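Alpha-1,4-endofucoidanase (Mariniflexile fucanivorans, PDB 6DLH) hydrolyses alpha-1,4 linkages within fucoidan chains, acting as a retaining endo-hydrolase of glycoside hydrolase family 107. Local coordinates at residues I146-Y151 / D221-D226; F202-F207 / Q252-A257; S227-M232 / N270-D275; N246-Y251 / T285-Y290. One frame throughout, in Å; residues are numbered along the deposited sequence.

Contact 1 (I146-Y151 / D221-D226); sequences IYVNSY and DAWCFD
I146 and W223 lie side by side on one face of the neighbouring parallel strands 143-149 and 222-226. I146 CG2 meets W223 CZ3 at 3.7 Å, and I146 CB sits over the indole face, toward its rim. V148 CG2 lies at the indole edge, while V148 CB packs on F225 CD1 at 3.6 Å. On the other face, C224 SG makes an oblique sulfur-aromatic contact with the Y147 ring, 4.2 Å from Y147 CD2. Between the strands, C224 N bonds I146 O and V148 N bonds C224 O.

The polar edge is at the C-terminal strand ends. Y147 OH donates to D226 OD2 at 2.7 Å, on its anti lone pair. N270 ND2 bonds the other oxygen, OD1. A phenylalanine in place of Y147 would probably leave D226 OD2 without its donor and the carboxylate held at OD1. S150 N and S150 OG grip D226 O from opposite faces of its plane. D226 is thus fixed at its backbone O and both carboxylate oxygens, close to a bound 1,2-ethanediol, probably from the crystallisation liquor.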
loop_
_atom_site.group_PDB
_atom_site.type_symbol
_atom_site.label_atom_id
_atom_site.label_comp_id
_atom_site.label_asym_id
_atom_site.label_seq_id
_atom_site.Cartn_x
_atom_site.Cartn_y
_atom_site.Cartn_z
ATOM N N ILE A 146 -2.248 -9.039 6.888
ATOM C CA ILE A 146 -3.040 -7.917 6.417
ATOM C C ILE A 146 -3.622 -7.168 7.607
ATOM O O ILE A 146 -4.245 -7.776 8.478
ATOM C CB ILE A 146 -4.127 -8.380 5.421
ATOM C CG1 ILE A 146 -3.527 -9.082 4.194
ATOM C CG2 ILE A 146 -5.030 -7.214 5.031
ATOM C CD1 ILE A 146 -2.742 -8.176 3.265
ATOM N N TYR A 147 -3.416 -5.844 7.612
ATOM C CA TYR A 147 -3.890 -4.981 8.678
ATOM C C TYR A 147 -5.257 -4.402 8.324
ATOM O O TYR A 147 -5.437 -3.837 7.248
ATOM C CB TYR A 147 -2.919 -3.824 8.916
ATOM C CG TYR A 147 -3.427 -2.805 9.905
ATOM C CD1 TYR A 147 -4.325 -1.813 9.528
ATOM C CD2 TYR A 147 -3.015 -2.838 11.230
ATOM C CE1 TYR A 147 -4.805 -0.886 10.439
ATOM C CE2 TYR A 147 -3.473 -1.911 12.151
ATOM C CZ TYR A 147 -4.370 -0.932 11.754
ATOM O OH TYR A 147 -4.812 -0.026 12.675
ATOM N N VAL A 148 -6.198 -4.522 9.270
ATOM C CA VAL A 148 -7.522 -3.931 9.162
ATOM C C VAL A 148 -7.844 -3.260 10.491
ATOM O O VAL A 148 -7.742 -3.885 11.540
ATOM C CB VAL A 148 -8.597 -4.976 8.796
ATOM C CG1 VAL A 148 -10.003 -4.403 8.936
ATOM C CG2 VAL A 148 -8.393 -5.547 7.396
ATOM N N ASN A 149 -8.195 -1.975 10.438
ATOM C CA ASN A 149 -8.678 -1.313 11.633
ATOM C C ASN A 149 -10.145 -1.691 11.809
ATOM O O ASN A 149 -10.914 -1.664 10.849
ATOM C CB ASN A 149 -8.418 0.192 11.610
ATOM C CG ASN A 149 -8.764 0.843 12.930
ATOM O OD1 ASN A 149 -9.934 1.107 13.201
ATOM N ND2 ASN A 149 -7.762 1.089 13.760
ATOM N N SER A 150 -10.506 -2.060 13.041
ATOM C CA SER A 150 -11.788 -2.678 13.339
ATOM C C SER A 150 -12.948 -1.711 13.107
ATOM O O SER A 150 -14.050 -2.157 12.800
ATOM C CB SER A 150 -11.803 -3.240 14.739
ATOM O OG SER A 150 -10.976 -4.395 14.827
ATOM N N TYR A 151 -12.686 -0.404 13.248
ATOM C CA TYR A 151 -13.680 0.646 13.078
ATOM C C TYR A 151 -14.075 0.778 11.608
ATOM O O TYR A 151 -15.134 1.322 11.310
ATOM C CB TYR A 151 -13.167 1.997 13.586
ATOM C CG TYR A 151 -13.364 2.246 15.060
ATOM C CD1 TYR A 151 -14.549 2.779 15.551
ATOM C CD2 TYR A 151 -12.363 1.949 15.972
ATOM C CE1 TYR A 151 -14.734 3.002 16.910
ATOM C CE2 TYR A 151 -12.532 2.170 17.331
ATOM C CZ TYR A 151 -13.722 2.695 17.806
ATOM O OH TYR A 151 -13.879 2.911 19.148
ATOM N N ASP A 221 -1.951 -14.715 4.311
ATOM C CA ASP A 221 -1.689 -15.766 5.286
ATOM C C ASP A 221 -2.244 -15.410 6.665
ATOM O O ASP A 221 -2.498 -16.300 7.470
ATOM C CB ASP A 221 -0.208 -16.148 5.367
ATOM C CG ASP A 221 0.356 -16.641 4.051
ATOM O OD1 ASP A 221 0.662 -15.795 3.201
ATOM O OD2 ASP A 221 0.480 -17.870 3.890
ATOM N N ALA A 222 -2.418 -14.110 6.937
ATOM C CA ALA A 222 -2.767 -13.647 8.274
ATOM C C ALA A 222 -3.519 -12.329 8.177
ATOM O O ALA A 222 -3.269 -11.558 7.259
ATOM C CB ALA A 222 -1.521 -13.487 9.121
ATOM N N TRP A 223 -4.429 -12.106 9.137
ATOM C CA TRP A 223 -5.140 -10.851 9.321
ATOM C C TRP A 223 -4.940 -10.375 10.760
ATOM O O TRP A 223 -5.135 -11.142 11.696
ATOM C CB TRP A 223 -6.642 -11.047 9.069
ATOM C CG TRP A 223 -7.046 -11.492 7.697
ATOM C CD1 TRP A 223 -7.048 -12.766 7.213
ATOM C CD2 TRP A 223 -7.573 -10.658 6.649
ATOM N NE1 TRP A 223 -7.521 -12.779 5.929
ATOM C CE2 TRP A 223 -7.851 -11.502 5.556
ATOM C CE3 TRP A 223 -7.830 -9.288 6.527
ATOM C CZ2 TRP A 223 -8.362 -11.016 4.354
ATOM C CZ3 TRP A 223 -8.332 -8.805 5.338
ATOM C CH2 TRP A 223 -8.592 -9.662 4.267
ATOM N N CYS A 224 -4.598 -9.099 10.952
ATOM C CA CYS A 224 -4.591 -8.572 12.307
ATOM C C CYS A 224 -5.545 -7.385 12.387
ATOM O O CYS A 224 -5.412 -6.443 11.608
ATOM C CB CYS A 224 -3.185 -8.214 12.784
ATOM S SG CYS A 224 -2.362 -6.933 11.797
ATOM N N PHE A 225 -6.493 -7.452 13.338
ATOM C CA PHE A 225 -7.546 -6.456 13.476
ATOM C C PHE A 225 -7.265 -5.560 14.676
ATOM O O PHE A 225 -7.335 -6.001 15.819
ATOM C CB PHE A 225 -8.917 -7.132 13.609
ATOM C CG PHE A 225 -9.348 -7.896 12.382
ATOM C CD1 PHE A 225 -9.914 -7.236 11.299
ATOM C CD2 PHE A 225 -9.177 -9.271 12.305
ATOM C CE1 PHE A 225 -10.297 -7.935 10.161
ATOM C CE2 PHE A 225 -9.552 -9.969 11.164
ATOM C CZ PHE A 225 -10.113 -9.299 10.097
ATOM N N ASP A 226 -6.986 -4.287 14.391
ATOM C CA ASP A 226 -6.637 -3.297 15.392
ATOM C C ASP A 226 -7.913 -2.700 15.982
ATOM O O ASP A 226 -8.979 -2.802 15.376
ATOM C CB ASP A 226 -5.777 -2.205 14.751
ATOM C CG ASP A 226 -4.931 -1.396 15.717
ATOM O OD1 ASP A 226 -4.917 -1.732 16.919
ATOM O OD2 ASP A 226 -4.278 -0.435 15.248
#

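Contact 2 (F202-F207 / Q252-A257); sequences FCYAEF and QAFADA
A205 packs on A253 and F254 where two neighbouring helices run side by side. Helix 198-216, strand 222-226, helix 249-259 and strand 266-269 follow in alternation, consistent with the barrel-like beta/alpha fold of the family 29 relatives. The two helices cover one side of the parallel sheet. Their short segments are nearly parallel, at 11°, with axes 8.7 Å apart.

The tight part is built on alanines. A205 CB is 3.8 Å from A253 CB and equally close to F254 CD1. The ring of F202 flanks A253 and brings CE1 within 3.7 Å of its CB. The F254 ring continues toward strand 222-226, where it meets F225 edge-to-face.

The contact loosens beyond this centre. Y204 CD2 comes only to 4.3 Å from F254 CZ, and the Y204 hydroxyl goes to H95. Past A253, which is partly exposed, D256 lies on the solvent side of its helix. No hydrogen bond joins the two segments. The closest approach is of a methyl to a backbone carbonyl: A257 CB lies 3.2 Å from A205 O.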
loop_
_atom_site.group_PDB
_atom_site.type_symbol
_atom_site.label_atom_id
_atom_site.label_comp_id
_atom_site.label_asym_id
_atom_site.label_seq_id
_atom_site.Cartn_x
_atom_site.Cartn_y
_atom_site.Cartn_z
ATOM N N PHE A 202 -21.386 -5.879 11.391
ATOM C CA PHE A 202 -21.701 -7.144 10.741
ATOM C C PHE A 202 -21.836 -6.939 9.230
ATOM O O PHE A 202 -21.536 -7.851 8.461
ATOM C CB PHE A 202 -22.963 -7.773 11.340
ATOM C CG PHE A 202 -22.761 -8.578 12.600
ATOM C CD1 PHE A 202 -22.370 -9.910 12.537
ATOM C CD2 PHE A 202 -22.996 -8.016 13.848
ATOM C CE1 PHE A 202 -22.202 -10.655 13.696
ATOM C CE2 PHE A 202 -22.828 -8.762 15.006
ATOM C CZ PHE A 202 -22.426 -10.079 14.929
ATOM N N CYS A 203 -22.287 -5.742 8.822
ATOM C CA CYS A 203 -22.336 -5.359 7.417
ATOM C C CYS A 203 -20.953 -5.570 6.798
ATOM O O CYS A 203 -20.813 -6.301 5.816
ATOM C CB CYS A 203 -22.739 -3.895 7.247
ATOM S SG CYS A 203 -24.523 -3.580 7.128
ATOM N N TYR A 204 -19.943 -4.943 7.421
ATOM C CA TYR A 204 -18.575 -4.926 6.928
ATOM C C TYR A 204 -18.033 -6.345 6.779
ATOM O O TYR A 204 -17.456 -6.684 5.746
ATOM C CB TYR A 204 -17.682 -4.056 7.817
ATOM C CG TYR A 204 -16.300 -3.832 7.255
ATOM C CD1 TYR A 204 -16.044 -2.785 6.381
ATOM C CD2 TYR A 204 -15.251 -4.684 7.574
ATOM C CE1 TYR A 204 -14.780 -2.578 5.854
ATOM C CE2 TYR A 204 -13.982 -4.493 7.052
ATOM C CZ TYR A 204 -13.747 -3.437 6.189
ATOM O OH TYR A 204 -12.502 -3.245 5.667
ATOM N N ALA A 205 -18.230 -7.175 7.805
ATOM C CA ALA A 205 -17.720 -8.536 7.774
ATOM C C ALA A 205 -18.291 -9.305 6.582
ATOM O O ALA A 205 -17.560 -10.038 5.917
ATOM C CB ALA A 205 -17.997 -9.236 9.081
ATOM N N GLU A 206 -19.592 -9.123 6.312
ATOM C CA GLU A 206 -20.296 -9.968 5.355
ATOM C C GLU A 206 -20.113 -9.455 3.927
ATOM O O GLU A 206 -19.878 -10.252 3.026
ATOM C CB GLU A 206 -21.771 -10.139 5.740
ATOM C CG GLU A 206 -22.580 -10.983 4.762
ATOM C CD GLU A 206 -22.334 -12.485 4.787
ATOM O OE1 GLU A 206 -21.927 -13.005 5.846
ATOM O OE2 GLU A 206 -22.558 -13.138 3.744
ATOM N N PHE A 207 -20.210 -8.135 3.730
ATOM C CA PHE A 207 -20.279 -7.576 2.386
ATOM C C PHE A 207 -18.938 -7.007 1.918
ATOM O O PHE A 207 -18.610 -7.101 0.733
ATOM C CB PHE A 207 -21.448 -6.596 2.255
ATOM C CG PHE A 207 -22.796 -7.274 2.240
ATOM C CD1 PHE A 207 -23.788 -6.908 3.138
ATOM C CD2 PHE A 207 -23.063 -8.305 1.348
ATOM C CE1 PHE A 207 -25.020 -7.548 3.129
ATOM C CE2 PHE A 207 -24.294 -8.945 1.339
ATOM C CZ PHE A 207 -25.270 -8.564 2.231
ATOM N N GLN A 252 -16.486 -13.528 15.619
ATOM C CA GLN A 252 -16.807 -14.656 14.757
ATOM C C GLN A 252 -17.037 -14.179 13.325
ATOM O O GLN A 252 -16.532 -14.783 12.380
ATOM C CB GLN A 252 -18.058 -15.376 15.262
ATOM C CG GLN A 252 -18.306 -16.706 14.564
ATOM C CD GLN A 252 -19.478 -17.463 15.141
ATOM O OE1 GLN A 252 -20.441 -16.867 15.624
ATOM N NE2 GLN A 252 -19.399 -18.785 15.084
ATOM N N ALA A 253 -17.802 -13.092 13.182
ATOM C CA ALA A 253 -18.167 -12.581 11.872
ATOM C C ALA A 253 -16.900 -12.303 11.064
ATOM O O ALA A 253 -16.796 -12.707 9.906
ATOM C CB ALA A 253 -19.035 -11.351 12.012
ATOM N N PHE A 254 -15.930 -11.654 11.720
ATOM C CA PHE A 254 -14.692 -11.230 11.089
ATOM C C PHE A 254 -13.842 -12.446 10.732
ATOM O O PHE A 254 -13.376 -12.560 9.597
ATOM C CB PHE A 254 -13.981 -10.207 11.976
ATOM C CG PHE A 254 -14.483 -8.794 11.840
ATOM C CD1 PHE A 254 -15.822 -8.485 12.046
ATOM C CD2 PHE A 254 -13.612 -7.761 11.529
ATOM C CE1 PHE A 254 -16.278 -7.178 11.929
ATOM C CE2 PHE A 254 -14.070 -6.456 11.403
ATOM C CZ PHE A 254 -15.403 -6.166 11.603
ATOM N N ALA A 255 -13.672 -13.369 11.688
ATOM C CA ALA A 255 -12.834 -14.534 11.454
ATOM C C ALA A 255 -13.394 -15.391 10.319
ATOM O O ALA A 255 -12.647 -15.805 9.436
ATOM C CB ALA A 255 -12.659 -15.326 12.723
ATOM N N ASP A 256 -14.709 -15.651 10.355
ATOM C CA ASP A 256 -15.385 -16.476 9.361
ATOM C C ASP A 256 -15.278 -15.845 7.973
ATOM O O ASP A 256 -15.086 -16.548 6.986
ATOM C CB ASP A 256 -16.859 -16.699 9.717
ATOM C CG ASP A 256 -17.101 -17.722 10.815
ATOM O OD1 ASP A 256 -16.336 -18.712 10.899
ATOM O OD2 ASP A 256 -18.069 -17.529 11.564
ATOM N N ALA A 257 -15.422 -14.517 7.910
ATOM C CA ALA A 257 -15.313 -13.780 6.663
ATOM C C ALA A 257 -13.937 -13.990 6.030
ATOM O O ALA A 257 -13.827 -14.033 4.808
ATOM C CB ALA A 257 -15.597 -12.320 6.905
#

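Contact 3 (S227-M232 / N270-D275); sequences SADNVM and NNSVGD
The carbonyl of N270 faces the first turn of helix 228-233, where D229 N donates to N270 O at 3.3 Å and A228 N makes a weak bond to the same oxygen. S227, just before the helix, makes no capping bond with its side chain; its OG is bonded to R156 instead. A carbonyl from a distant loop thus takes up N-H groups of this helix start.

D229 carries the side-chain contact. Its CG sits between the backbone N and the carbonyl carbon (chi1 61°), which places the carboxylate beside the 270-272 loop. S272 OG donates to D229 OD2 at 2.6 Å, on the syn lone pair. D229 CB packs beside N271 OD1 at 3.4 Å, and that oxygen accepts a bond from Y251 OH. An alanine in place of D229 would probably leave S272 OG without its acceptor and free to turn. The loop is also braced from within. N270 OD1 accepts S272 N at 2.9 Å in an Asx turn, with the donor above the amide plane.

The N271 side chain is about 9 Å from that of F327, a ligand of a bound calcium. The contact joins the start of helix 228-233, which follows strand 222-226, to the loop leaving strand 266-269. A228 also packs on F269 of that strand, and M232 packs against helix 249-259.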
loop_
_atom_site.group_PDB
_atom_site.type_symbol
_atom_site.label_atom_id
_atom_site.label_comp_id
_atom_site.label_asym_id
_atom_site.label_seq_id
_atom_site.Cartn_x
_atom_site.Cartn_y
_atom_site.Cartn_z
ATOM N N SER A 227 -7.788 -2.080 17.166
ATOM C CA SER A 227 -8.859 -1.320 17.794
ATOM C C SER A 227 -10.092 -2.188 18.031
ATOM O O SER A 227 -11.204 -1.670 18.085
ATOM C CB SER A 227 -9.203 -0.098 16.981
ATOM O OG SER A 227 -8.111 0.804 16.950
ATOM N N ALA A 228 -9.869 -3.498 18.192
ATOM C CA ALA A 228 -10.916 -4.506 18.263
ATOM C C ALA A 228 -11.720 -4.386 19.560
ATOM O O ALA A 228 -12.942 -4.448 19.525
ATOM C CB ALA A 228 -10.316 -5.880 18.085
ATOM N N ASP A 229 -11.049 -4.201 20.701
ATOM C CA ASP A 229 -11.778 -4.070 21.954
ATOM C C ASP A 229 -12.476 -2.713 22.026
ATOM O O ASP A 229 -13.520 -2.598 22.664
ATOM C CB ASP A 229 -10.927 -4.387 23.189
ATOM C CG ASP A 229 -9.723 -3.482 23.378
ATOM O OD1 ASP A 229 -9.464 -2.644 22.493
ATOM O OD2 ASP A 229 -9.046 -3.626 24.416
ATOM N N ASN A 230 -11.900 -1.694 21.371
ATOM C CA ASN A 230 -12.482 -0.359 21.365
ATOM C C ASN A 230 -13.909 -0.401 20.815
ATOM O O ASN A 230 -14.797 0.257 21.355
ATOM C CB ASN A 230 -11.661 0.646 20.552
ATOM C CG ASN A 230 -10.239 0.835 21.041
ATOM O OD1 ASN A 230 -9.404 -0.060 20.924
ATOM N ND2 ASN A 230 -9.942 2.016 21.554
ATOM N N VAL A 231 -14.122 -1.163 19.732
ATOM C CA VAL A 231 -15.379 -1.098 19.000
ATOM C C VAL A 231 -16.229 -2.345 19.246
ATOM O O VAL A 231 -17.446 -2.238 19.388
ATOM C CB VAL A 231 -15.191 -0.806 17.495
ATOM C CG1 VAL A 231 -14.374 -1.878 16.785
ATOM C CG2 VAL A 231 -16.524 -0.596 16.792
ATOM N N MET A 232 -15.596 -3.520 19.296
ATOM C CA MET A 232 -16.345 -4.757 19.449
ATOM C C MET A 232 -16.772 -4.980 20.897
ATOM O O MET A 232 -17.843 -5.536 21.138
ATOM C CB MET A 232 -15.553 -5.962 18.942
ATOM C CG MET A 232 -15.570 -6.028 17.446
ATOM S SD MET A 232 -14.079 -6.696 16.723
ATOM C CE MET A 232 -14.427 -8.447 16.711
ATOM N N ASN A 270 -6.688 -6.987 18.243
ATOM C CA ASN A 270 -6.066 -6.154 19.259
ATOM C C ASN A 270 -7.070 -5.870 20.375
ATOM O O ASN A 270 -7.907 -4.975 20.244
ATOM C CB ASN A 270 -5.540 -4.837 18.692
ATOM C CG ASN A 270 -4.777 -4.028 19.721
ATOM O OD1 ASN A 270 -4.573 -4.479 20.850
ATOM N ND2 ASN A 270 -4.348 -2.836 19.346
ATOM N N ASN A 271 -6.954 -6.624 21.475
ATOM C CA ASN A 271 -7.759 -6.397 22.667
ATOM C C ASN A 271 -6.880 -5.839 23.790
ATOM O O ASN A 271 -7.118 -6.115 24.969
ATOM C CB ASN A 271 -8.510 -7.659 23.103
ATOM C CG ASN A 271 -9.553 -8.128 22.108
ATOM O OD1 ASN A 271 -10.339 -7.330 21.600
ATOM N ND2 ASN A 271 -9.550 -9.417 21.808
ATOM N N SER A 272 -5.881 -5.030 23.409
ATOM C CA SER A 272 -5.016 -4.307 24.333
ATOM C C SER A 272 -3.861 -5.175 24.830
ATOM O O SER A 272 -3.873 -6.401 24.703
ATOM C CB SER A 272 -5.787 -3.695 25.484
ATOM O OG SER A 272 -6.676 -2.696 25.006
ATOM N N VAL A 273 -2.858 -4.499 25.399
ATOM C CA VAL A 273 -1.690 -5.146 25.977
ATOM C C VAL A 273 -2.123 -5.949 27.207
ATOM O O VAL A 273 -3.127 -5.631 27.842
ATOM C CB VAL A 273 -0.600 -4.108 26.313
ATOM C CG1 VAL A 273 -0.995 -3.182 27.464
ATOM C CG2 VAL A 273 0.753 -4.755 26.568
ATOM N N GLY A 274 -1.366 -7.007 27.524
ATOM C CA GLY A 274 -1.617 -7.794 28.721
ATOM C C GLY A 274 -1.060 -7.139 29.983
ATOM O O GLY A 274 -1.188 -5.934 30.177
ATOM N N ASP A 275 -0.402 -7.953 30.812
ATOM C CA ASP A 275 -0.058 -7.600 32.180
ATOM C C ASP A 275 1.436 -7.826 32.422
ATOM O O ASP A 275 1.954 -8.915 32.169
ATOM C CB ASP A 275 -0.924 -8.417 33.143
ATOM C CG ASP A 275 -0.577 -8.274 34.615
ATOM O OD1 ASP A 275 0.086 -7.279 34.987
ATOM O OD2 ASP A 275 -0.987 -9.161 35.388
#

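Contact 4 (N246-Y251 / T285-Y290); sequences NDQRIY and TLFDDY
Q248 and L286 form the one hydrogen bond across this contact. L286 N donates to Q248 OE1 at 2.9 Å, nearly straight at 172° and in the amide plane on a lone pair. The Q248 side chain is extended beyond CG (chi2 180°), which carries its CD out toward the loop. Further hydrogen bonds hold the loop itself. D288 OD2 accepts T285 N on its anti lone pair at 2.9 Å and T285 OG1 from above the carboxylate plane at 2.8 Å. T285 OG1 in turn accepts F287 N. The other oxygen of D288 accepts F269 N.

One contact is CH-pi. T285 CG2 stands over a face of the Y251 ring, 4.2 Å from its centroid and 15° off the normal. The two side chains cross at about a right angle, while the Y251 hydroxyl reaches N271.

The remaining contacts are van der Waals. Y251 CB packs on F287 CD2 at 3.7 Å, and Q248 O lies 3.3 Å from F287 CE2. L286 CB lies close beside Q248 OE1.

The Q248 side chain is about 6 Å from that of R332, a calcium ligand. The arrangement is an ST turn within the type I turn T285-D288, docked on the first turn of helix 249-259.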
loop_
_atom_site.group_PDB
_atom_site.type_symbol
_atom_site.label_atom_id
_atom_site.label_comp_id
_atom_site.label_asym_id
_atom_site.label_seq_id
_atom_site.Cartn_x
_atom_site.Cartn_y
_atom_site.Cartn_z
ATOM N N ASN A 246 -21.511 -16.850 22.110
ATOM C CA ASN A 246 -22.583 -15.870 22.048
ATOM C C ASN A 246 -22.092 -14.505 22.529
ATOM O O ASN A 246 -22.755 -13.492 22.306
ATOM C CB ASN A 246 -23.817 -16.342 22.822
ATOM C CG ASN A 246 -24.485 -17.540 22.178
ATOM O OD1 ASN A 246 -25.268 -17.391 21.241
ATOM N ND2 ASN A 246 -24.173 -18.728 22.667
ATOM N N ASP A 247 -20.927 -14.481 23.187
ATOM C CA ASP A 247 -20.355 -13.227 23.657
ATOM C C ASP A 247 -19.444 -12.611 22.595
ATOM O O ASP A 247 -19.146 -11.419 22.660
ATOM C CB ASP A 247 -19.655 -13.396 25.008
ATOM C CG ASP A 247 -20.596 -13.802 26.129
ATOM O OD1 ASP A 247 -21.777 -13.401 26.084
ATOM O OD2 ASP A 247 -20.142 -14.518 27.037
ATOM N N GLN A 248 -19.020 -13.426 21.618
ATOM C CA GLN A 248 -18.006 -13.023 20.652
ATOM C C GLN A 248 -18.522 -13.223 19.227
ATOM O O GLN A 248 -17.925 -13.972 18.454
ATOM C CB GLN A 248 -16.732 -13.843 20.863
ATOM C CG GLN A 248 -16.232 -13.863 22.301
ATOM C CD GLN A 248 -14.982 -14.693 22.459
ATOM O OE1 GLN A 248 -14.538 -15.376 21.539
ATOM N NE2 GLN A 248 -14.399 -14.637 23.646
ATOM N N ARG A 249 -19.624 -12.545 18.882
ATOM C CA ARG A 249 -20.286 -12.797 17.610
ATOM C C ARG A 249 -19.605 -11.994 16.506
ATOM O O ARG A 249 -19.411 -12.504 15.403
ATOM C CB ARG A 249 -21.791 -12.511 17.681
ATOM C CG ARG A 249 -22.608 -13.594 18.375
ATOM C CD ARG A 249 -22.618 -14.916 17.631
ATOM N NE ARG A 249 -23.416 -15.935 18.300
ATOM C CZ ARG A 249 -23.419 -17.227 17.981
ATOM N NH1 ARG A 249 -24.174 -18.077 18.658
ATOM N NH2 ARG A 249 -22.668 -17.669 16.988
ATOM N N ILE A 250 -19.252 -10.741 16.825
ATOM C CA ILE A 250 -18.510 -9.883 15.917
ATOM C C ILE A 250 -17.142 -10.505 15.637
ATOM O O ILE A 250 -16.711 -10.548 14.488
ATOM C CB ILE A 250 -18.406 -8.445 16.462
ATOM C CG1 ILE A 250 -19.767 -7.925 16.938
ATOM C CG2 ILE A 250 -17.770 -7.532 15.425
ATOM C CD1 ILE A 250 -19.746 -6.522 17.504
ATOM N N TYR A 251 -16.480 -11.008 16.690
ATOM C CA TYR A 251 -15.204 -11.687 16.538
ATOM C C TYR A 251 -15.350 -12.824 15.532
ATOM O O TYR A 251 -14.473 -13.025 14.692
ATOM C CB TYR A 251 -14.643 -12.129 17.893
ATOM C CG TYR A 251 -14.201 -10.983 18.770
ATOM C CD1 TYR A 251 -12.948 -10.396 18.622
ATOM C CD2 TYR A 251 -15.046 -10.464 19.736
ATOM C CE1 TYR A 251 -12.550 -9.334 19.419
ATOM C CE2 TYR A 251 -14.664 -9.400 20.537
ATOM C CZ TYR A 251 -13.410 -8.836 20.383
ATOM O OH TYR A 251 -13.048 -7.781 21.173
ATOM N N THR A 285 -9.390 -14.777 22.263
ATOM C CA THR A 285 -10.788 -15.054 21.987
ATOM C C THR A 285 -10.866 -16.419 21.310
ATOM O O THR A 285 -9.846 -17.079 21.123
ATOM C CB THR A 285 -11.437 -13.975 21.113
ATOM O OG1 THR A 285 -10.822 -14.017 19.825
ATOM C CG2 THR A 285 -11.366 -12.589 21.715
ATOM N N LEU A 286 -12.083 -16.832 20.941
ATOM C CA LEU A 286 -12.270 -18.102 20.257
ATOM C C LEU A 286 -11.776 -17.997 18.813
ATOM O O LEU A 286 -11.748 -18.994 18.096
ATOM C CB LEU A 286 -13.752 -18.494 20.320
ATOM C CG LEU A 286 -14.277 -18.912 21.697
ATOM C CD1 LEU A 286 -15.785 -18.744 21.776
ATOM C CD2 LEU A 286 -13.875 -20.341 22.040
ATOM N N PHE A 287 -11.360 -16.793 18.398
ATOM C CA PHE A 287 -11.109 -16.538 16.987
ATOM C C PHE A 287 -9.682 -16.043 16.738
ATOM O O PHE A 287 -9.331 -15.743 15.601
ATOM C CB PHE A 287 -12.223 -15.664 16.396
ATOM C CG PHE A 287 -13.598 -16.257 16.573
ATOM C CD1 PHE A 287 -14.008 -17.341 15.807
ATOM C CD2 PHE A 287 -14.465 -15.769 17.541
ATOM C CE1 PHE A 287 -15.262 -17.907 15.991
ATOM C CE2 PHE A 287 -15.715 -16.339 17.729
ATOM C CZ PHE A 287 -16.111 -17.407 16.954
ATOM N N ASP A 288 -8.862 -16.001 17.799
ATOM C CA ASP A 288 -7.455 -15.641 17.704
ATOM C C ASP A 288 -6.621 -16.884 17.399
ATOM O O ASP A 288 -6.649 -17.853 18.152
ATOM C CB ASP A 288 -6.966 -14.995 19.003
ATOM C CG ASP A 288 -7.363 -13.539 19.159
ATOM O OD1 ASP A 288 -6.831 -12.697 18.391
ATOM O OD2 ASP A 288 -8.187 -13.255 20.050
ATOM N N ASP A 289 -5.868 -16.839 16.294
ATOM C CA ASP A 289 -4.894 -17.872 15.983
ATOM C C ASP A 289 -3.536 -17.455 16.539
ATOM O O ASP A 289 -2.695 -18.304 16.813
ATOM C CB ASP A 289 -4.803 -18.138 14.476
ATOM C CG ASP A 289 -6.079 -18.704 13.878
ATOM O OD1 ASP A 289 -6.350 -19.899 14.107
ATOM O OD2 ASP A 289 -6.788 -17.948 13.196
ATOM N N TYR A 290 -3.331 -16.138 16.671
ATOM C CA TYR A 290 -2.118 -15.601 17.272
ATOM C C TYR A 290 -2.437 -14.325 18.041
ATOM O O TYR A 290 -3.495 -13.725 17.850
ATOM C CB TYR A 290 -1.018 -15.386 16.223
ATOM C CG TYR A 290 -1.259 -14.314 15.189
ATOM C CD1 TYR A 290 -2.234 -14.455 14.207
ATOM C CD2 TYR A 290 -0.472 -13.174 15.156
ATOM C CE1 TYR A 290 -2.443 -13.482 13.240
ATOM C CE2 TYR A 290 -0.661 -12.193 14.192
ATOM C CZ TYR A 290 -1.644 -12.350 13.229
ATOM O OH TYR A 290 -1.826 -11.381 12.286
#

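Overall arrangement
All four contacts lie in the beta/alpha part of the chain, which is consistent with the barrel-like catalytic domain shared with family 29 fucosidases. Contact 1 is in the sheet, and contact 2 covers it through F225 CE1, 3.6 Å from F254 CD2. Contact 3 continues from the strand ends of contact 1. There N270 N lies 2.7 Å from F225 O, a probable hydrogen bond. Contacts 3 and 4 meet at N271 OD1 and Y251 OH, 2.8 Å apart. Contacts 2 and 4 share helix 249-259, and their centres are about 12 Å apart. The bound 1,2-ethanediol, about 4 Å from the D226 side chain, is probably from the crystallisation liquor but may mark a pocket.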